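Local coordinates for protein porin (Rhodobacter capsulatus, PDB 2POR) that forms, as a homotrimer, channels in the bacterial outer membrane that let small hydrophilic solutes up to about 0.6 kDa diffuse through passively, at residues G56-T60 against M72-L76; D85-V89 against T244-Q250; P103-G107 against Y167-D171; T106-L111 against D146-A151. All coordinates share one frame. Residue numbers count along the deposited sequence, not the author numbering.

Interaction 1. Residues G56-T60 against M72-L76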
loop_
_atom_site.group_PDB
_atom_site.type_symbol
_atom_site.label_atom_id
_atom_site.label_comp_id
_atom_site.label_asym_id
_atom_site.label_seq_id
_atom_site.Cartn_x
_atom_site.Cartn_y
_atom_site.Cartn_z
ATOM N N GLY A 56 9.448 7.950 6.392
ATOM C CA GLY A 56 9.502 9.387 6.672
ATOM C C GLY A 56 9.256 10.225 5.448
ATOM O O GLY A 56 9.169 11.451 5.471
ATOM N N GLU A 57 9.139 9.559 4.302
ATOM C CA GLU A 57 8.976 10.244 3.036
ATOM C C GLU A 57 7.586 10.832 2.842
ATOM O O GLU A 57 7.406 11.838 2.133
ATOM C CB GLU A 57 9.281 9.237 1.937
ATOM C CG GLU A 57 9.092 9.869 0.562
ATOM C CD GLU A 57 9.473 9.013 -0.638
ATOM O OE1 GLU A 57 9.654 7.807 -0.480
ATOM O OE2 GLU A 57 9.582 9.576 -1.732
ATOM N N ASP A 58 6.560 10.132 3.372
ATOM C CA ASP A 58 5.180 10.572 3.224
ATOM C C ASP A 58 4.530 10.583 4.623
ATOM O O ASP A 58 5.021 9.903 5.520
ATOM C CB ASP A 58 4.394 9.622 2.376
ATOM C CG ASP A 58 4.762 9.685 0.891
ATOM O OD1 ASP A 58 4.970 10.775 0.359
ATOM O OD2 ASP A 58 4.808 8.623 0.289
ATOM N N GLY A 59 3.448 11.329 4.767
ATOM C CA GLY A 59 2.737 11.432 6.043
ATOM C C GLY A 59 3.505 12.288 7.011
ATOM O O GLY A 59 4.642 12.701 6.742
ATOM N N THR A 60 2.927 12.661 8.157
ATOM C CA THR A 60 3.652 13.431 9.180
ATOM C C THR A 60 3.412 12.873 10.592
ATOM O O THR A 60 2.425 12.145 10.763
ATOM C CB THR A 60 3.246 14.916 9.215
ATOM O OG1 THR A 60 1.830 14.994 9.229
ATOM C CG2 THR A 60 3.797 15.686 8.023
ATOM N N MET A 72 7.264 16.210 11.771
ATOM C CA MET A 72 8.382 15.704 10.979
ATOM C C MET A 72 7.798 14.749 9.975
ATOM O O MET A 72 6.880 13.985 10.328
ATOM C CB MET A 72 9.339 14.999 11.885
ATOM C CG MET A 72 10.649 14.599 11.173
ATOM S SD MET A 72 11.875 13.898 12.282
ATOM C CE MET A 72 12.333 15.356 13.146
ATOM N N GLY A 73 8.257 14.812 8.712
ATOM C CA GLY A 73 7.857 13.871 7.667
ATOM C C GLY A 73 7.709 14.664 6.394
ATOM O O GLY A 73 8.497 15.573 6.129
ATOM N N ASP A 74 6.633 14.439 5.666
ATOM C CA ASP A 74 6.362 15.161 4.466
ATOM C C ASP A 74 5.577 16.414 4.863
ATOM O O ASP A 74 4.372 16.512 4.660
ATOM C CB ASP A 74 5.597 14.219 3.510
ATOM C CG ASP A 74 5.295 14.772 2.114
ATOM O OD1 ASP A 74 5.594 15.947 1.823
ATOM O OD2 ASP A 74 4.737 14.018 1.304
ATOM N N ALA A 75 6.265 17.415 5.397
ATOM C CA ALA A 75 5.677 18.660 5.900
ATOM C C ALA A 75 5.765 19.812 4.932
ATOM O O ALA A 75 6.591 19.813 4.004
ATOM C CB ALA A 75 6.386 19.071 7.192
ATOM N N LEU A 76 4.918 20.801 5.120
ATOM C CA LEU A 76 4.949 22.010 4.351
ATOM C C LEU A 76 6.087 22.836 4.832
ATOM O O LEU A 76 6.608 22.596 5.914
ATOM C CB LEU A 76 3.694 22.821 4.527
ATOM C CG LEU A 76 2.426 22.098 4.100
ATOM C CD1 LEU A 76 1.266 23.002 4.427
ATOM C CD2 LEU A 76 2.449 21.726 2.606
HETATM O O HOH W 1 2.508 12.812 2.550
#
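At the end of strand 68-73, where the hairpin gives way to the long loop of the porin barrel, residues 56-60 and 72-76 are joined mainly through backbone atoms. Thr-60 and Gly-73 form an antiparallel non-hydrogen-bonded pair at the open end of the hairpin of strands 60-65 and 68-73, with CA atoms 4.5 Å apart. One residue further on, Asp-74 N donates to Gly-59 O (2.9 Å, nearly straight). Weaker CA-H...O contacts fill in around it: Gly-73 CA lies 3.5 Å from both Gly-56 O and Gly-59 O. Glycine is called for twice over at 73: a CB would collide with Gly-59 O, and the backbone angles alone would press it against the carbonyl before it. Apolar packing is slight, with Thr-60 CG2 4.3 Å from Ala-75 CB; the hydroxyl of Thr-60 bonds instead to Glu-71. Asp-58 OD1 and Asp-74 OD2, two acceptors of like charge, sit 3.4 Å apart, and a water bridges Gly-59 N to Asp-74 OD2, at 2.8 Å from each. Since the carboxylates do not bond to each other, the contact appears to be held chiefly by backbone pairing and the bridging water.

Interaction 2. Residues D85-V89 against T244-Q250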
loop_
_atom_site.group_PDB
_atom_site.type_symbol
_atom_site.label_atom_id
_atom_site.label_comp_id
_atom_site.label_asym_id
_atom_site.label_seq_id
_atom_site.Cartn_x
_atom_site.Cartn_y
_atom_site.Cartn_z
ATOM N N ASP A 85 -2.560 28.111 -0.461
ATOM C CA ASP A 85 -2.642 28.243 -1.907
ATOM C C ASP A 85 -3.805 29.097 -2.337
ATOM O O ASP A 85 -4.618 29.490 -1.512
ATOM C CB ASP A 85 -2.773 26.845 -2.557
ATOM C CG ASP A 85 -1.462 26.077 -2.425
ATOM O OD1 ASP A 85 -0.387 26.661 -2.534
ATOM O OD2 ASP A 85 -1.516 24.892 -2.147
ATOM N N LEU A 86 -3.942 29.387 -3.628
ATOM C CA LEU A 86 -5.027 30.189 -4.151
ATOM C C LEU A 86 -6.187 29.232 -4.372
ATOM O O LEU A 86 -6.045 28.005 -4.178
ATOM C CB LEU A 86 -4.589 30.879 -5.466
ATOM C CG LEU A 86 -3.381 31.805 -5.414
ATOM C CD1 LEU A 86 -3.304 32.440 -6.793
ATOM C CD2 LEU A 86 -3.481 32.918 -4.357
ATOM N N TYR A 87 -7.347 29.762 -4.752
ATOM C CA TYR A 87 -8.563 28.975 -4.960
ATOM C C TYR A 87 -8.343 27.786 -5.904
ATOM O O TYR A 87 -7.905 27.966 -7.027
ATOM C CB TYR A 87 -9.677 29.896 -5.522
ATOM C CG TYR A 87 -11.012 29.180 -5.707
ATOM C CD1 TYR A 87 -11.760 28.757 -4.609
ATOM C CD2 TYR A 87 -11.459 28.928 -6.987
ATOM C CE1 TYR A 87 -12.952 28.082 -4.817
ATOM C CE2 TYR A 87 -12.639 28.249 -7.199
ATOM C CZ TYR A 87 -13.363 27.835 -6.111
ATOM O OH TYR A 87 -14.507 27.116 -6.346
ATOM N N GLU A 88 -8.704 26.572 -5.503
ATOM C CA GLU A 88 -8.492 25.367 -6.269
ATOM C C GLU A 88 -9.589 25.196 -7.261
ATOM O O GLU A 88 -10.778 25.171 -6.938
ATOM C CB GLU A 88 -8.417 24.192 -5.304
ATOM C CG GLU A 88 -8.135 22.908 -6.019
ATOM C CD GLU A 88 -7.884 21.711 -5.115
ATOM O OE1 GLU A 88 -7.005 21.726 -4.264
ATOM O OE2 GLU A 88 -8.557 20.714 -5.296
ATOM N N VAL A 89 -9.168 25.077 -8.503
ATOM C CA VAL A 89 -10.086 24.929 -9.610
ATOM C C VAL A 89 -10.075 23.512 -10.150
ATOM O O VAL A 89 -8.992 22.918 -10.283
ATOM C CB VAL A 89 -9.681 25.955 -10.697
ATOM C CG1 VAL A 89 -10.476 25.699 -11.977
ATOM C CG2 VAL A 89 -9.908 27.372 -10.168
ATOM N N THR A 244 -20.383 27.889 -5.067
ATOM C CA THR A 244 -19.182 28.693 -4.925
ATOM C C THR A 244 -18.650 28.885 -6.345
ATOM O O THR A 244 -18.755 27.979 -7.194
ATOM C CB THR A 244 -18.194 27.969 -4.095
ATOM O OG1 THR A 244 -18.855 27.773 -2.840
ATOM C CG2 THR A 244 -16.858 28.704 -3.992
ATOM N N VAL A 245 -18.174 30.097 -6.612
ATOM C CA VAL A 245 -17.593 30.504 -7.892
ATOM C C VAL A 245 -16.284 31.173 -7.508
ATOM O O VAL A 245 -16.208 31.846 -6.469
ATOM C CB VAL A 245 -18.512 31.497 -8.628
ATOM C CG1 VAL A 245 -17.857 32.054 -9.882
ATOM C CG2 VAL A 245 -19.736 30.742 -9.115
ATOM N N GLY A 246 -15.222 30.915 -8.278
ATOM C CA GLY A 246 -13.937 31.508 -7.968
ATOM C C GLY A 246 -12.901 31.352 -9.076
ATOM O O GLY A 246 -13.116 30.591 -10.034
ATOM N N GLY A 247 -11.768 32.035 -8.936
ATOM C CA GLY A 247 -10.734 31.948 -9.935
ATOM C C GLY A 247 -9.482 32.565 -9.398
ATOM O O GLY A 247 -9.510 33.138 -8.307
ATOM N N TYR A 248 -8.387 32.488 -10.155
ATOM C CA TYR A 248 -7.121 33.027 -9.705
ATOM C C TYR A 248 -6.324 33.448 -10.943
ATOM O O TYR A 248 -6.642 32.989 -12.060
ATOM C CB TYR A 248 -6.328 31.959 -8.918
ATOM C CG TYR A 248 -5.927 30.733 -9.743
ATOM C CD1 TYR A 248 -4.754 30.783 -10.482
ATOM C CD2 TYR A 248 -6.732 29.606 -9.844
ATOM C CE1 TYR A 248 -4.397 29.729 -11.311
ATOM C CE2 TYR A 248 -6.376 28.541 -10.679
ATOM C CZ TYR A 248 -5.191 28.604 -11.421
ATOM O OH TYR A 248 -4.772 27.581 -12.280
ATOM N N VAL A 249 -5.291 34.262 -10.767
ATOM C CA VAL A 249 -4.360 34.540 -11.862
ATOM C C VAL A 249 -3.015 34.735 -11.185
ATOM O O VAL A 249 -2.901 35.288 -10.080
ATOM C CB VAL A 249 -4.811 35.790 -12.688
ATOM C CG1 VAL A 249 -4.767 37.059 -11.868
ATOM C CG2 VAL A 249 -3.886 35.925 -13.889
ATOM N N GLN A 250 -1.972 34.156 -11.777
ATOM C CA GLN A 250 -0.651 34.242 -11.213
ATOM C C GLN A 250 0.289 34.544 -12.375
ATOM O O GLN A 250 -0.024 34.209 -13.533
ATOM C CB GLN A 250 -0.166 32.931 -10.621
ATOM C CG GLN A 250 -1.146 32.231 -9.748
ATOM C CD GLN A 250 -0.441 31.248 -8.859
ATOM O OE1 GLN A 250 0.479 31.600 -8.140
ATOM N NE2 GLN A 250 -0.796 29.982 -8.849
#
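In a general porin the long loop after the fifth strand of the 16-stranded barrel folds inward and narrows the channel, and residues 85-89 mark where this loop meets the barrel wall at strand 243-254. Their end-to-end directions are 119° apart, and they pack side chain on strand, with no hydrogen bond between them. Tyr-87 contributes most. Its ring packs against the two glycines of the strand, CD2 being 3.5 Å from Gly-246 C and 3.7 Å from Gly-247 N, while OH reaches to 3.7 Å from Thr-244 CG2. A CB on Gly-246 would clash with that ring, so the missing side chain makes room for it. Leu-86 points to the wall as well: its CD1 is 3.7 Å from Tyr-248 CB and equally far from Gln-250 CG. Tyr-248 rises from the wall between loop residues, with Leu-86 near its base and Val-89 further out. Polar ties lie beside the contact, where Tyr-87 N bonds to Ser-235 of the adjoining strand and Gln-250 NE2 to Gly-99 O and Asp-101 O of the same loop, while Gln-250 OE1 bonds to Tyr-200 OH. Val-89 CG2 meets the edge of the Tyr-248 ring, 3.8 Å from CE2.

Interaction 3. Residues P103-G107 against Y167-D171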
loop_
_atom_site.group_PDB
_atom_site.type_symbol
_atom_site.label_atom_id
_atom_site.label_comp_id
_atom_site.label_asym_id
_atom_site.label_seq_id
_atom_site.Cartn_x
_atom_site.Cartn_y
_atom_site.Cartn_z
ATOM N N PRO A 103 3.855 29.369 -5.652
ATOM C CA PRO A 103 5.168 28.793 -5.940
ATOM C C PRO A 103 6.149 28.943 -4.809
ATOM O O PRO A 103 7.085 29.752 -4.882
ATOM C CB PRO A 103 5.592 29.494 -7.231
ATOM C CG PRO A 103 4.959 30.863 -7.121
ATOM C CD PRO A 103 3.613 30.561 -6.495
ATOM N N TYR A 104 5.957 28.186 -3.723
ATOM C CA TYR A 104 6.896 28.280 -2.630
ATOM C C TYR A 104 8.171 27.556 -3.042
ATOM O O TYR A 104 8.138 26.558 -3.758
ATOM C CB TYR A 104 6.325 27.645 -1.337
ATOM C CG TYR A 104 5.067 28.392 -0.876
ATOM C CD1 TYR A 104 5.200 29.600 -0.231
ATOM C CD2 TYR A 104 3.799 27.864 -1.096
ATOM C CE1 TYR A 104 4.056 30.268 0.187
ATOM C CE2 TYR A 104 2.660 28.535 -0.672
ATOM C CZ TYR A 104 2.819 29.738 -0.033
ATOM O OH TYR A 104 1.746 30.474 0.375
ATOM N N LEU A 105 9.283 28.095 -2.562
ATOM C CA LEU A 105 10.586 27.537 -2.847
ATOM C C LEU A 105 10.885 26.275 -2.051
ATOM O O LEU A 105 11.560 25.391 -2.576
ATOM C CB LEU A 105 11.682 28.631 -2.577
ATOM C CG LEU A 105 13.197 28.334 -2.884
ATOM C CD1 LEU A 105 13.373 28.169 -4.395
ATOM C CD2 LEU A 105 14.078 29.460 -2.378
ATOM N N THR A 106 10.452 26.112 -0.777
ATOM C CA THR A 106 10.878 24.968 0.032
ATOM C C THR A 106 9.683 24.143 0.548
ATOM O O THR A 106 8.532 24.567 0.352
ATOM C CB THR A 106 11.790 25.451 1.244
ATOM O OG1 THR A 106 10.939 26.095 2.208
ATOM C CG2 THR A 106 12.962 26.382 0.789
ATOM N N GLY A 107 9.964 22.990 1.187
ATOM C CA GLY A 107 8.975 22.116 1.812
ATOM C C GLY A 107 8.118 21.529 0.736
ATOM O O GLY A 107 8.392 21.676 -0.461
ATOM N N TYR A 167 10.309 34.024 4.348
ATOM C CA TYR A 167 11.574 34.041 3.726
ATOM C C TYR A 167 11.991 32.600 3.719
ATOM O O TYR A 167 12.101 31.906 4.727
ATOM C CB TYR A 167 12.469 34.874 4.551
ATOM C CG TYR A 167 13.843 34.811 3.974
ATOM C CD1 TYR A 167 14.150 35.475 2.796
ATOM C CD2 TYR A 167 14.758 34.022 4.635
ATOM C CE1 TYR A 167 15.423 35.325 2.280
ATOM C CE2 TYR A 167 16.027 33.865 4.121
ATOM C CZ TYR A 167 16.342 34.518 2.949
ATOM O OH TYR A 167 17.611 34.331 2.442
ATOM N N GLU A 168 12.379 32.225 2.521
ATOM C CA GLU A 168 12.790 30.872 2.228
ATOM C C GLU A 168 14.145 30.797 1.528
ATOM O O GLU A 168 14.454 31.646 0.681
ATOM C CB GLU A 168 11.788 30.239 1.319
ATOM C CG GLU A 168 10.299 30.352 1.647
ATOM C CD GLU A 168 9.491 29.442 0.756
ATOM O OE1 GLU A 168 9.451 28.242 1.004
ATOM O OE2 GLU A 168 8.887 29.900 -0.192
ATOM N N LYS A 169 14.947 29.798 1.827
ATOM C CA LYS A 169 16.190 29.614 1.101
ATOM C C LYS A 169 16.637 28.163 0.942
ATOM O O LYS A 169 16.255 27.274 1.724
ATOM C CB LYS A 169 17.266 30.412 1.781
ATOM C CG LYS A 169 17.527 29.942 3.162
ATOM C CD LYS A 169 18.765 30.682 3.496
ATOM C CE LYS A 169 19.624 29.677 4.230
ATOM N NZ LYS A 169 20.998 30.159 4.268
ATOM N N ILE A 170 17.388 27.875 -0.147
ATOM C CA ILE A 170 17.989 26.554 -0.387
ATOM C C ILE A 170 19.504 26.778 -0.553
ATOM O O ILE A 170 19.938 27.588 -1.362
ATOM C CB ILE A 170 17.422 25.842 -1.672
ATOM C CG1 ILE A 170 15.894 25.664 -1.631
ATOM C CG2 ILE A 170 18.126 24.481 -1.776
ATOM C CD1 ILE A 170 15.294 25.015 -2.876
ATOM N N ASP A 171 20.316 26.176 0.286
ATOM C CA ASP A 171 21.751 26.157 0.190
ATOM C C ASP A 171 22.208 24.947 -0.573
ATOM O O ASP A 171 21.920 23.801 -0.227
ATOM C CB ASP A 171 22.412 26.074 1.525
ATOM C CG ASP A 171 22.127 27.297 2.372
ATOM O OD1 ASP A 171 21.868 28.371 1.817
ATOM O OD2 ASP A 171 22.152 27.147 3.590
#
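This is a buried polar contact with an apolar flank, in which an acid on the inner side of the barrel wall holds the main chain of the inward-folded loop between strands 68-73 and 118-125. The acid is Glu-168 of strand 161-171, whose side chain reaches across to two successive amides of the irregular segment 103-107. Leu-105 N donates to Glu-168 OE2 and Thr-106 N to Glu-168 OE1, both at 3.0 Å, so each carboxylate oxygen accepts a hydrogen bond from one backbone N-H. The Thr-106 hydroxyl adds a third bond, its OG1 donating to Glu-168 OE1 at 2.9 Å. Beside these hydrogen bonds Ile-170, two residues along on the same face of the strand, gives the loop a greasy surface: its CD1 is 3.9 Å from Leu-105 CG, and its CG1 is 3.9 Å from Thr-106 CG2. Lys-169 points away between them and forms a salt bridge with Asp-171 of its own strand, NZ to OD1 at 3.2 Å. The ring of Tyr-104 packs on helix 78-83, and its OH bonds to Gly-84 O. Segment 103-107 forms no regular strand, yet Glu-168 satisfies two of its amides. Three donors suit a carboxylate acceptor that has another acid, Glu-185, close by, and their bonds couple the loop to the wall without sheet pairing.

Interaction 4. Residues T106-L111 against D146-A151. With CA (calcium ion), chain B.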
loop_
_atom_site.group_PDB
_atom_site.type_symbol
_atom_site.label_atom_id
_atom_site.label_comp_id
_atom_site.label_asym_id
_atom_site.label_seq_id
_atom_site.Cartn_x
_atom_site.Cartn_y
_atom_site.Cartn_z
ATOM N N THR A 106 10.452 26.112 -0.777
ATOM C CA THR A 106 10.878 24.968 0.032
ATOM C C THR A 106 9.683 24.143 0.548
ATOM O O THR A 106 8.532 24.567 0.352
ATOM C CB THR A 106 11.790 25.451 1.244
ATOM O OG1 THR A 106 10.939 26.095 2.208
ATOM C CG2 THR A 106 12.962 26.382 0.789
ATOM N N GLY A 107 9.964 22.990 1.187
ATOM C CA GLY A 107 8.975 22.116 1.812
ATOM C C GLY A 107 8.118 21.529 0.736
ATOM O O GLY A 107 8.392 21.676 -0.461
ATOM N N ASP A 108 7.119 20.787 1.178
ATOM C CA ASP A 108 6.152 20.173 0.288
ATOM C C ASP A 108 6.816 19.407 -0.869
ATOM O O ASP A 108 6.597 19.666 -2.065
ATOM C CB ASP A 108 5.229 21.232 -0.296
ATOM C CG ASP A 108 3.953 20.674 -0.904
ATOM O OD1 ASP A 108 3.609 19.520 -0.661
ATOM O OD2 ASP A 108 3.237 21.409 -1.598
ATOM N N GLU A 109 7.696 18.509 -0.404
ATOM C CA GLU A 109 8.398 17.531 -1.229
ATOM C C GLU A 109 9.535 18.108 -2.085
ATOM O O GLU A 109 9.982 17.434 -3.010
ATOM C CB GLU A 109 7.429 16.807 -2.165
ATOM C CG GLU A 109 6.325 16.065 -1.442
ATOM C CD GLU A 109 5.410 15.359 -2.411
ATOM O OE1 GLU A 109 4.669 16.053 -3.104
ATOM O OE2 GLU A 109 5.475 14.130 -2.476
ATOM N N ARG A 110 10.048 19.316 -1.832
ATOM C CA ARG A 110 11.243 19.851 -2.517
ATOM C C ARG A 110 12.440 18.941 -2.221
ATOM O O ARG A 110 13.123 18.477 -3.142
ATOM C CB ARG A 110 11.546 21.288 -2.039
ATOM C CG ARG A 110 12.747 21.980 -2.702
ATOM C CD ARG A 110 12.391 22.158 -4.200
ATOM N NE ARG A 110 11.468 23.277 -4.331
ATOM C CZ ARG A 110 10.480 23.401 -5.213
ATOM N NH1 ARG A 110 10.265 22.445 -6.087
ATOM N NH2 ARG A 110 9.714 24.490 -5.260
ATOM N N LEU A 111 12.720 18.616 -0.962
ATOM C CA LEU A 111 13.806 17.738 -0.606
ATOM C C LEU A 111 13.388 16.480 0.126
ATOM O O LEU A 111 14.217 15.605 0.410
ATOM C CB LEU A 111 14.778 18.515 0.235
ATOM C CG LEU A 111 15.567 19.591 -0.480
ATOM C CD1 LEU A 111 16.414 20.377 0.462
ATOM C CD2 LEU A 111 16.478 18.909 -1.457
ATOM N N ASP A 146 23.616 17.166 1.002
ATOM C CA ASP A 146 22.467 17.421 0.152
ATOM C C ASP A 146 22.316 18.917 0.155
ATOM O O ASP A 146 22.983 19.639 0.898
ATOM C CB ASP A 146 21.192 16.712 0.753
ATOM C CG ASP A 146 20.033 16.458 -0.209
ATOM O OD1 ASP A 146 20.075 16.920 -1.345
ATOM O OD2 ASP A 146 19.068 15.784 0.142
ATOM N N ALA A 147 21.483 19.446 -0.750
ATOM C CA ALA A 147 21.038 20.838 -0.652
ATOM C C ALA A 147 20.271 20.943 0.686
ATOM O O ALA A 147 19.736 19.920 1.148
ATOM C CB ALA A 147 20.064 21.179 -1.768
ATOM N N GLN A 148 20.205 22.077 1.343
ATOM C CA GLN A 148 19.480 22.134 2.593
ATOM C C GLN A 148 18.491 23.256 2.504
ATOM O O GLN A 148 18.905 24.342 2.100
ATOM C CB GLN A 148 20.446 22.371 3.657
ATOM C CG GLN A 148 19.696 22.440 4.962
ATOM C CD GLN A 148 20.635 22.449 6.130
ATOM O OE1 GLN A 148 20.296 21.975 7.208
ATOM N NE2 GLN A 148 21.881 22.893 6.007
ATOM N N GLU A 149 17.214 23.067 2.848
ATOM C CA GLU A 149 16.250 24.146 2.725
ATOM C C GLU A 149 15.907 24.647 4.116
ATOM O O GLU A 149 16.147 23.911 5.091
ATOM C CB GLU A 149 14.981 23.687 2.057
ATOM C CG GLU A 149 14.318 22.492 2.753
ATOM C CD GLU A 149 13.114 21.908 2.056
ATOM O OE1 GLU A 149 12.778 22.333 0.945
ATOM O OE2 GLU A 149 12.515 20.996 2.634
ATOM N N MET A 150 15.418 25.879 4.173
ATOM C CA MET A 150 15.011 26.513 5.437
ATOM C C MET A 150 14.053 27.622 5.133
ATOM O O MET A 150 14.157 28.259 4.085
ATOM C CB MET A 150 16.105 27.219 6.191
ATOM C CG MET A 150 17.160 26.349 6.769
ATOM S SD MET A 150 18.713 27.267 6.723
ATOM C CE MET A 150 19.595 26.133 7.769
ATOM N N ALA A 151 13.120 27.937 6.027
ATOM C CA ALA A 151 12.214 29.053 5.809
ATOM C C ALA A 151 11.694 29.490 7.182
ATOM O O ALA A 151 11.786 28.738 8.185
ATOM C CB ALA A 151 11.029 28.654 4.965
HETATM CA CA CA B . 2.718 23.497 -2.236
HETATM O O HOH W 2 10.945 19.303 1.176
HETATM O O HOH W 3 16.720 14.721 -0.704
HETATM O O HOH W 4 0.486 23.052 -2.707
HETATM O O HOH W 5 2.011 25.563 -2.905
HETATM O O HOH W 6 4.933 24.163 -2.966
HETATM O O HOH W 7 2.660 22.884 -4.530
#
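Leu-111 spreads its side chain across the start of strand 148-158, overlapping the backbone from Ala-147 to Glu-149: CD1 lies 3.4 Å from Ala-147 O and 3.7 Å from Glu-149 N, and CD1 also lies 3.8 Å from CG of Glu-149. The leucine follows a type I' beta turn, Gly-107 to Arg-110, in the loop that folds into the porin barrel. The turn is closed by Arg-110 N bonding to Gly-107 O at 3.2 Å. Glu-149 binds it from the wall side. Its OE1 accepts from Gly-107 N at 2.9 Å and lies 3.4 Å from Arg-110 CB, while its OE2 receives a bond from a water that in turn accepts from Leu-111 N. A second water donates to both Leu-111 O and Asp-146 OD2, so the residue after the turn is tied to the other segment through water at both its amide and its carbonyl. Thr-106 flanks the acid, its CB 3.3 Å from Glu-149 OE1, though its hydroxyl bonds to Glu-168 of the next strand. Arg-110 sends its guanidinium away, to Leu-105 O. With Glu-149 holding one side of the turn, Asp-108 leads away from strand 148-158 to a calcium ion, which Glu-80 and four waters also bind; Asp-108 OD2 lies 2.2 Å from the metal.

Followed from the N terminus, interaction 1 is complete first, closing the short hairpin 60-73 just before the long inward loop begins. Interaction 2 opens next, at 85-89, and closes far along the chain at 244-250. Interactions 3 and 4 fall entirely within that span. Both start from one stretch, sharing Thr-106 and Gly-107, and interaction 4, closing at 146-151, lies within the longer loop that interaction 3 closes at 167-171; their strands, 148-158 and 161-171, are neighbours. The loop is thus fixed at its root, by a probable hydrogen bond between Ala-75 O and Asp-108 N, and to two separate regions of the barrel wall, with interaction 2 across the chain's centre from the others.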